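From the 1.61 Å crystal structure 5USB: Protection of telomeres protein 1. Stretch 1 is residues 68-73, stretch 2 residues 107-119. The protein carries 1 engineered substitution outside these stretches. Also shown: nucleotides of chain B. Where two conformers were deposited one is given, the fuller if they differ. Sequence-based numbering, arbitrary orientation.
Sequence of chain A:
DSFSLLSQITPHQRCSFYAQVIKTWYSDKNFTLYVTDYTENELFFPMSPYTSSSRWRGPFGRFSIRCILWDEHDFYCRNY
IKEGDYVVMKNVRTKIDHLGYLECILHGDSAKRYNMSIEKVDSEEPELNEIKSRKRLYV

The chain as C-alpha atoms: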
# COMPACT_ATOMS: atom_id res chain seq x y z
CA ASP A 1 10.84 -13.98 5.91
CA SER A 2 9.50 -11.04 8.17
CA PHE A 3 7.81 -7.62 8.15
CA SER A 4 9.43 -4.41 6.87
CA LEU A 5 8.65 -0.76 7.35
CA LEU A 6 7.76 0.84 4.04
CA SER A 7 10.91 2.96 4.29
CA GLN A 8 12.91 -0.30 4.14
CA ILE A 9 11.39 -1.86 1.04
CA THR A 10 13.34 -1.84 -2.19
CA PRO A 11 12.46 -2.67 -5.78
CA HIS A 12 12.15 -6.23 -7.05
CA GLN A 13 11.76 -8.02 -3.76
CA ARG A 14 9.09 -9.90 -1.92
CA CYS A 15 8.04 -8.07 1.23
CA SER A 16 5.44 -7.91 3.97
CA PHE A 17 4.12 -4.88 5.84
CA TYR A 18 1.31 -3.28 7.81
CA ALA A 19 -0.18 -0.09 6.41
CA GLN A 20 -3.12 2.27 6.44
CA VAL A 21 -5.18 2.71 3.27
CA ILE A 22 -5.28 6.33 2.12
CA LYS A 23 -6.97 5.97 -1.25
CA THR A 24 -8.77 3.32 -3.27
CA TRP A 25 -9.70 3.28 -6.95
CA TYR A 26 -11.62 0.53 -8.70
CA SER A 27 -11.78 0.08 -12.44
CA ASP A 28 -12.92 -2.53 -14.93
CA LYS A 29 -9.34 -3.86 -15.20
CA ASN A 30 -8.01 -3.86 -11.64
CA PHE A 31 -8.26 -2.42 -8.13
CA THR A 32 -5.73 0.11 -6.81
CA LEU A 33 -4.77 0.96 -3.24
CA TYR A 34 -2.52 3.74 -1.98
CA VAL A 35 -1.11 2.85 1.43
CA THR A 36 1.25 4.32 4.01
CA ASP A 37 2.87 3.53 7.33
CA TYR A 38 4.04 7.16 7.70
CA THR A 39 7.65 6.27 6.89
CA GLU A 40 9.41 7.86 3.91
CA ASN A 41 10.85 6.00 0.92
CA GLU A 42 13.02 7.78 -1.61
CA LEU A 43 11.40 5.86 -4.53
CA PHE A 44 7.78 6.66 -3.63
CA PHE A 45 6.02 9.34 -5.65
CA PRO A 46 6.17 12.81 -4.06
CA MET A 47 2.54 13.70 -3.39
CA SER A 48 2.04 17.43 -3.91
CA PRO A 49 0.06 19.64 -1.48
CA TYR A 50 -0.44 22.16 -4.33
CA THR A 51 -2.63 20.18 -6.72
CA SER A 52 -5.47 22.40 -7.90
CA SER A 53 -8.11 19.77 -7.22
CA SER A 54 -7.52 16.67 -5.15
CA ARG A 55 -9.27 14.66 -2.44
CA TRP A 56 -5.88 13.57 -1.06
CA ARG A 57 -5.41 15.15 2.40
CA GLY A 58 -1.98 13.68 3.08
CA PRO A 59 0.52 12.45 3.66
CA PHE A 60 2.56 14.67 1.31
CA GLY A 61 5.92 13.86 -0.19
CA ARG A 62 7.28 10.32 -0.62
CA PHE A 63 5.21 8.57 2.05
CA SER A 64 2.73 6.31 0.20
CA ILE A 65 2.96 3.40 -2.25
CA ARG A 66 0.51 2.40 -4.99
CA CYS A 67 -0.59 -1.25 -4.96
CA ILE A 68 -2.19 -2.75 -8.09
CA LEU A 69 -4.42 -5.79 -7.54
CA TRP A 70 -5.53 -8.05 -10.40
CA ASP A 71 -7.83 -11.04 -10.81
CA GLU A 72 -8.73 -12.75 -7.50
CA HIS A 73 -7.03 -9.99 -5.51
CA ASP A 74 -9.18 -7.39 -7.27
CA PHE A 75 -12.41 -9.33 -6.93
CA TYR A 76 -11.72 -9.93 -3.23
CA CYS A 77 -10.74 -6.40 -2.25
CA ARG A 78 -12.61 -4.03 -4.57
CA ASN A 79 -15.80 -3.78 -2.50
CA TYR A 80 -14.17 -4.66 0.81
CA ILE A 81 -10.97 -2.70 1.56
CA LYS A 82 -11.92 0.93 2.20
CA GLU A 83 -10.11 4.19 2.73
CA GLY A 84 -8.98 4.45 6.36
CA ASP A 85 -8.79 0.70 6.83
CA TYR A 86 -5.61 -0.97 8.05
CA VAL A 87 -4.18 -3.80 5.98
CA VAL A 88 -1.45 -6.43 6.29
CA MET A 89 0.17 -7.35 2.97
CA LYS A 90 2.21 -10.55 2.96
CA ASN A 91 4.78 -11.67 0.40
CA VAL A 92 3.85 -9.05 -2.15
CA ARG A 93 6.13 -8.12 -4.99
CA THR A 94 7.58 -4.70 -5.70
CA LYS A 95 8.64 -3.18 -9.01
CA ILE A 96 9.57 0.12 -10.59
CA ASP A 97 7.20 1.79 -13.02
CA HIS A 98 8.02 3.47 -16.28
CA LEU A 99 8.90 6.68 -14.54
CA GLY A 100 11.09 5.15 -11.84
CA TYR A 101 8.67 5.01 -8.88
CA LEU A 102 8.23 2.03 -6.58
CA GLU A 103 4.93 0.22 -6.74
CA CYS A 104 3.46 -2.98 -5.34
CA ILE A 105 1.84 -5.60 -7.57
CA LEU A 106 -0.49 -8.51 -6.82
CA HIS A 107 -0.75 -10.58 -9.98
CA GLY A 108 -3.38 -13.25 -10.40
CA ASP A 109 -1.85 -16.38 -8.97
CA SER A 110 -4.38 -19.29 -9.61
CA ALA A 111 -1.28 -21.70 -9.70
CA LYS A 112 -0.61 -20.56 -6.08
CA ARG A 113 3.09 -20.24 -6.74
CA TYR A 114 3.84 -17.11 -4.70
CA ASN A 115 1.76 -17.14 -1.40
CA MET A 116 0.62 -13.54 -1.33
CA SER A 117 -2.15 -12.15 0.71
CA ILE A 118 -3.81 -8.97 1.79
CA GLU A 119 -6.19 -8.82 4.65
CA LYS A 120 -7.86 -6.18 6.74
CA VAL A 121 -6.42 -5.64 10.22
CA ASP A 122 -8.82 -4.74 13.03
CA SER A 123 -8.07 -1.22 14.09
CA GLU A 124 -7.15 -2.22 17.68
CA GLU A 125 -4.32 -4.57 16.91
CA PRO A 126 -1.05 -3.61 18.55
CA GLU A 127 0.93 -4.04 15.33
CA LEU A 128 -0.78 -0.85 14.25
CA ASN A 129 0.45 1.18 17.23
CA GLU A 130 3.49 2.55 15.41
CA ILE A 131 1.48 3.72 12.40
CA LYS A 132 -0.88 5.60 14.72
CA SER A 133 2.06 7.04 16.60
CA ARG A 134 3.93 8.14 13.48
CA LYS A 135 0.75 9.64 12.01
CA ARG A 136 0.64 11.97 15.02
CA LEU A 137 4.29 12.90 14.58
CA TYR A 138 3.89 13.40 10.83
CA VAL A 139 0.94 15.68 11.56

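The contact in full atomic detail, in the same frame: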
# COMPACT_ATOMS: atom_id res chain seq x y z
N ILE A 68 -1.26 -2.33 -7.05
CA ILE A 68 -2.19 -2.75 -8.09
C ILE A 68 -2.57 -4.21 -7.89
O ILE A 68 -1.69 -5.07 -7.80
CB ILE A 68 -1.61 -2.55 -9.50
CG1 ILE A 68 -1.06 -1.14 -9.65
CG2 ILE A 68 -2.68 -2.90 -10.57
CD1 ILE A 68 -2.08 -0.13 -9.57
N LEU A 69 -3.88 -4.47 -7.82
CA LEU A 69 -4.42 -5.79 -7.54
C LEU A 69 -5.19 -6.28 -8.76
O LEU A 69 -6.08 -5.58 -9.25
CB LEU A 69 -5.35 -5.74 -6.33
CG LEU A 69 -4.72 -5.75 -4.93
CD1 LEU A 69 -3.84 -4.55 -4.64
CD2 LEU A 69 -5.79 -5.85 -3.82
N TRP A 70 -4.84 -7.46 -9.26
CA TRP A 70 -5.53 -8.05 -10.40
C TRP A 70 -6.26 -9.32 -10.01
O TRP A 70 -5.97 -9.95 -8.99
CB TRP A 70 -4.54 -8.41 -11.51
CG TRP A 70 -4.14 -7.28 -12.41
CD1 TRP A 70 -4.88 -6.75 -13.44
CD2 TRP A 70 -2.90 -6.59 -12.40
NE1 TRP A 70 -4.17 -5.76 -14.05
CE2 TRP A 70 -2.95 -5.64 -13.44
CE3 TRP A 70 -1.75 -6.68 -11.61
CZ2 TRP A 70 -1.90 -4.78 -13.70
CZ3 TRP A 70 -0.71 -5.82 -11.88
CH2 TRP A 70 -0.79 -4.89 -12.92
N ASP A 71 -7.21 -9.70 -10.86
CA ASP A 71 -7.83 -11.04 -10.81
C ASP A 71 -8.40 -11.30 -9.42
O ASP A 71 -9.14 -10.46 -8.90
CB ASP A 71 -6.80 -12.07 -11.26
CG ASP A 71 -6.23 -11.77 -12.61
OD1 ASP A 71 -5.01 -11.93 -12.75
OD2 ASP A 71 -6.99 -11.33 -13.49
N GLU A 72 -8.08 -12.44 -8.77
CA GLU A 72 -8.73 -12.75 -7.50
C GLU A 72 -8.46 -11.68 -6.44
O GLU A 72 -9.28 -11.46 -5.56
CB GLU A 72 -8.27 -14.13 -6.98
CG GLU A 72 -6.83 -14.31 -6.57
CD GLU A 72 -5.88 -14.64 -7.71
OE1 GLU A 72 -6.22 -14.44 -8.89
OE2 GLU A 72 -4.77 -15.12 -7.40
N HIS A 73 -7.31 -11.01 -6.51
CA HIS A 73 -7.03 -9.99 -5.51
C HIS A 73 -7.95 -8.80 -5.67
O HIS A 73 -8.39 -8.19 -4.69
CB HIS A 73 -5.57 -9.55 -5.62
CG HIS A 73 -4.60 -10.68 -5.78
ND1 HIS A 73 -4.22 -11.51 -4.75
CD2 HIS A 73 -3.97 -11.13 -6.89
CE1 HIS A 73 -3.36 -12.40 -5.21
NE2 HIS A 73 -3.20 -12.20 -6.50
N HIS A 107 -0.32 -9.93 -8.76
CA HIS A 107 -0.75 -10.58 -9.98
C HIS A 107 -1.64 -11.78 -9.65
O HIS A 107 -1.48 -12.42 -8.63
CB HIS A 107 0.48 -11.08 -10.78
CG HIS A 107 1.28 -9.99 -11.42
ND1 HIS A 107 0.83 -9.27 -12.52
CD2 HIS A 107 2.54 -9.54 -11.17
CE1 HIS A 107 1.76 -8.41 -12.89
NE2 HIS A 107 2.81 -8.55 -12.08
N GLY A 108 -2.59 -12.05 -10.53
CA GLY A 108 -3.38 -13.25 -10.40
C GLY A 108 -2.46 -14.44 -10.26
O GLY A 108 -1.49 -14.54 -11.03
N ASP A 109 -2.73 -15.26 -9.29
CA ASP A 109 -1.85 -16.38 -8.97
C ASP A 109 -2.68 -17.66 -8.79
O ASP A 109 -2.60 -18.23 -7.76
CB ASP A 109 -1.02 -16.06 -7.70
CG ASP A 109 0.02 -17.09 -7.40
OD1 ASP A 109 0.34 -17.83 -8.31
OD2 ASP A 109 0.57 -17.23 -6.32
N SER A 110 -3.52 -18.03 -9.77
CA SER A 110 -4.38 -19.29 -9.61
C SER A 110 -3.45 -20.54 -9.39
O SER A 110 -3.81 -21.47 -8.69
CB SER A 110 -5.33 -19.63 -10.79
OG SER A 110 -6.28 -18.64 -11.08
N ALA A 111 -2.27 -20.61 -10.04
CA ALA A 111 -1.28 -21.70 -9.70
C ALA A 111 -0.81 -21.76 -8.18
O ALA A 111 -0.20 -22.72 -7.77
CB ALA A 111 0.00 -21.68 -10.58
N LYS A 112 -1.01 -20.68 -7.47
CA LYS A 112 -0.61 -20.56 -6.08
C LYS A 112 0.88 -20.72 -5.87
O LYS A 112 1.30 -21.29 -4.91
CB LYS A 112 -1.45 -21.48 -5.20
CG LYS A 112 -2.81 -20.88 -4.87
CD LYS A 112 -2.71 -19.49 -4.20
CE LYS A 112 -3.61 -18.40 -4.83
NZ LYS A 112 -4.16 -17.34 -3.92
N ARG A 113 1.65 -20.18 -6.79
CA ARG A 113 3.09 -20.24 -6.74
C ARG A 113 3.76 -19.26 -5.77
O ARG A 113 4.81 -19.54 -5.26
CB ARG A 113 3.67 -19.97 -8.11
CG ARG A 113 3.55 -21.10 -9.10
CD ARG A 113 3.40 -20.58 -10.53
NE ARG A 113 3.46 -21.64 -11.52
CZ ARG A 113 2.92 -21.59 -12.72
NH1 ARG A 113 2.26 -20.52 -13.11
NH2 ARG A 113 3.02 -22.61 -13.50
N TYR A 114 3.17 -18.10 -5.52
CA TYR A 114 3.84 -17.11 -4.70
C TYR A 114 3.42 -16.80 -3.26
O TYR A 114 4.08 -16.07 -2.67
CB TYR A 114 3.85 -15.83 -5.53
CG TYR A 114 4.39 -16.05 -6.93
CD1 TYR A 114 5.71 -16.37 -7.14
CD2 TYR A 114 3.58 -15.90 -8.03
CE1 TYR A 114 6.19 -16.55 -8.41
CE2 TYR A 114 4.04 -16.09 -9.29
CZ TYR A 114 5.36 -16.43 -9.48
OH TYR A 114 5.86 -16.61 -10.76
N ASN A 115 2.29 -17.31 -2.77
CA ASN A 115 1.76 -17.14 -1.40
C ASN A 115 1.43 -15.70 -0.89
O ASN A 115 1.59 -15.40 0.23
CB ASN A 115 2.63 -17.83 -0.40
CG ASN A 115 1.97 -17.93 0.95
OD1 ASN A 115 0.79 -17.96 1.04
ND2 ASN A 115 2.74 -17.89 1.98
N MET A 116 0.94 -14.87 -1.76
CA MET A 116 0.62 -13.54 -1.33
C MET A 116 -0.73 -13.44 -0.69
O MET A 116 -1.60 -14.22 -0.94
CB MET A 116 0.62 -12.61 -2.48
CG MET A 116 1.71 -12.85 -3.42
SD MET A 116 1.50 -11.54 -4.53
CE MET A 116 0.06 -12.08 -5.40
N SER A 117 -0.88 -12.42 0.15
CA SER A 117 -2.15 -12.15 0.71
C SER A 117 -2.28 -10.71 1.14
O SER A 117 -1.33 -10.04 1.32
CB SER A 117 -2.46 -13.02 1.91
OG SER A 117 -1.56 -12.83 2.93
N ILE A 118 -3.50 -10.25 1.24
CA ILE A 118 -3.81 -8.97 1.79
C ILE A 118 -5.07 -9.18 2.59
O ILE A 118 -5.98 -9.78 2.13
CB ILE A 118 -4.02 -7.87 0.76
CG1 ILE A 118 -4.63 -6.66 1.45
CG2 ILE A 118 -4.90 -8.33 -0.35
CD1 ILE A 118 -4.61 -5.43 0.58
N GLU A 119 -5.05 -8.72 3.82
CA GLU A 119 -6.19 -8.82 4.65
C GLU A 119 -6.36 -7.54 5.49
O GLU A 119 -5.44 -6.83 5.73
CB GLU A 119 -6.14 -10.04 5.57
CG GLU A 119 -6.16 -11.40 4.87
CD GLU A 119 -7.52 -11.84 4.30
OE1 GLU A 119 -8.42 -11.04 4.30
OE2 GLU A 119 -7.68 -13.00 3.86
O5' G B 1 2.36 -7.31 -19.34
C5' G B 1 1.35 -6.94 -18.40
C4' G B 1 0.07 -6.67 -19.13
O4' G B 1 -0.93 -7.63 -18.75
C3' G B 1 -0.57 -5.33 -18.87
O3' G B 1 -1.33 -5.11 -20.02
C2' G B 1 -1.44 -5.59 -17.64
O2' G B 1 -2.67 -4.93 -17.40
C1' G B 1 -1.80 -7.06 -17.78
N9 G B 1 -1.59 -7.77 -16.54
C8 G B 1 -0.42 -7.87 -15.83
N7 G B 1 -0.53 -8.65 -14.78
C5 G B 1 -1.84 -9.11 -14.83
C6 G B 1 -2.53 -9.97 -13.96
O6 G B 1 -2.11 -10.54 -12.96
N1 G B 1 -3.85 -10.16 -14.36
C2 G B 1 -4.43 -9.57 -15.45
N2 G B 1 -5.71 -9.85 -15.67
N3 G B 1 -3.79 -8.76 -16.28
C4 G B 1 -2.50 -8.57 -15.91
P DG B 2 -0.99 -3.91 -20.95
OP1 DG B 2 -1.87 -4.02 -22.13
OP2 DG B 2 0.46 -3.81 -21.10
O5' DG B 2 -1.49 -2.65 -20.11
C5' DG B 2 -2.88 -2.49 -19.81
C4' DG B 2 -3.02 -1.43 -18.74
O4' DG B 2 -2.82 -1.98 -17.43
C3' DG B 2 -2.00 -0.31 -18.83
O3' DG B 2 -2.49 0.58 -19.81
C2' DG B 2 -2.05 0.25 -17.42
C1' DG B 2 -2.26 -0.99 -16.57
N9 DG B 2 -1.05 -1.54 -15.98
C8 DG B 2 -0.39 -2.65 -16.44
N7 DG B 2 0.67 -2.94 -15.73
C5 DG B 2 0.72 -1.94 -14.78
C6 DG B 2 1.66 -1.73 -13.74
O6 DG B 2 2.64 -2.41 -13.44
N1 DG B 2 1.36 -0.59 -13.00
C2 DG B 2 0.27 0.22 -13.22
N2 DG B 2 0.13 1.25 -12.39
N3 DG B 2 -0.61 0.03 -14.19
C4 DG B 2 -0.33 -1.07 -14.92
O HOH W 1 -6.32 -15.92 -11.05

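Stretch 1 begins in a strand and enters a helix at Glu-72, passing close to the loop that opens stretch 2: the CA atoms of Trp-70 and His-107 lie 5.4 Å apart, those of Asp-71 and Gly-108 5.0 Å. Leu-69, buried, offers a branched apolar end to the strand residue Ile-118, CD2 to CG2 at 4.4 Å. Trp-70 points toward stretch 2, its six-membered ring nearly parallel to the His-107 ring but slid aside, centroids 5.1 Å apart, while the guanine of G1 covers one face of the indole. Asp-71 suits the guanine edge: its OD1 accepts from G1 N1 (2.7 Å) and its OD2 from G1 N2 (2.9 Å). Across from it, Gly-108 N donates to G1 O6 (2.9 Å). Glycine fits here because Asp-71 OD1 lies 3.1 Å from Gly-108 CA, and a CB would clash with that oxygen. The long side chain of Glu-72 reaches the turn beginning at Asp-109, where its OE2 accepts a hydrogen bond from Asp-109 N (2.8 Å); a water links its OE1 to Ser-110 OG. Finally, His-73 combines polar and apolar contacts: NE2 donates to the backbone oxygen His-107 O (2.7 Å), and CE1 packs against Met-116 CE at 3.4 Å.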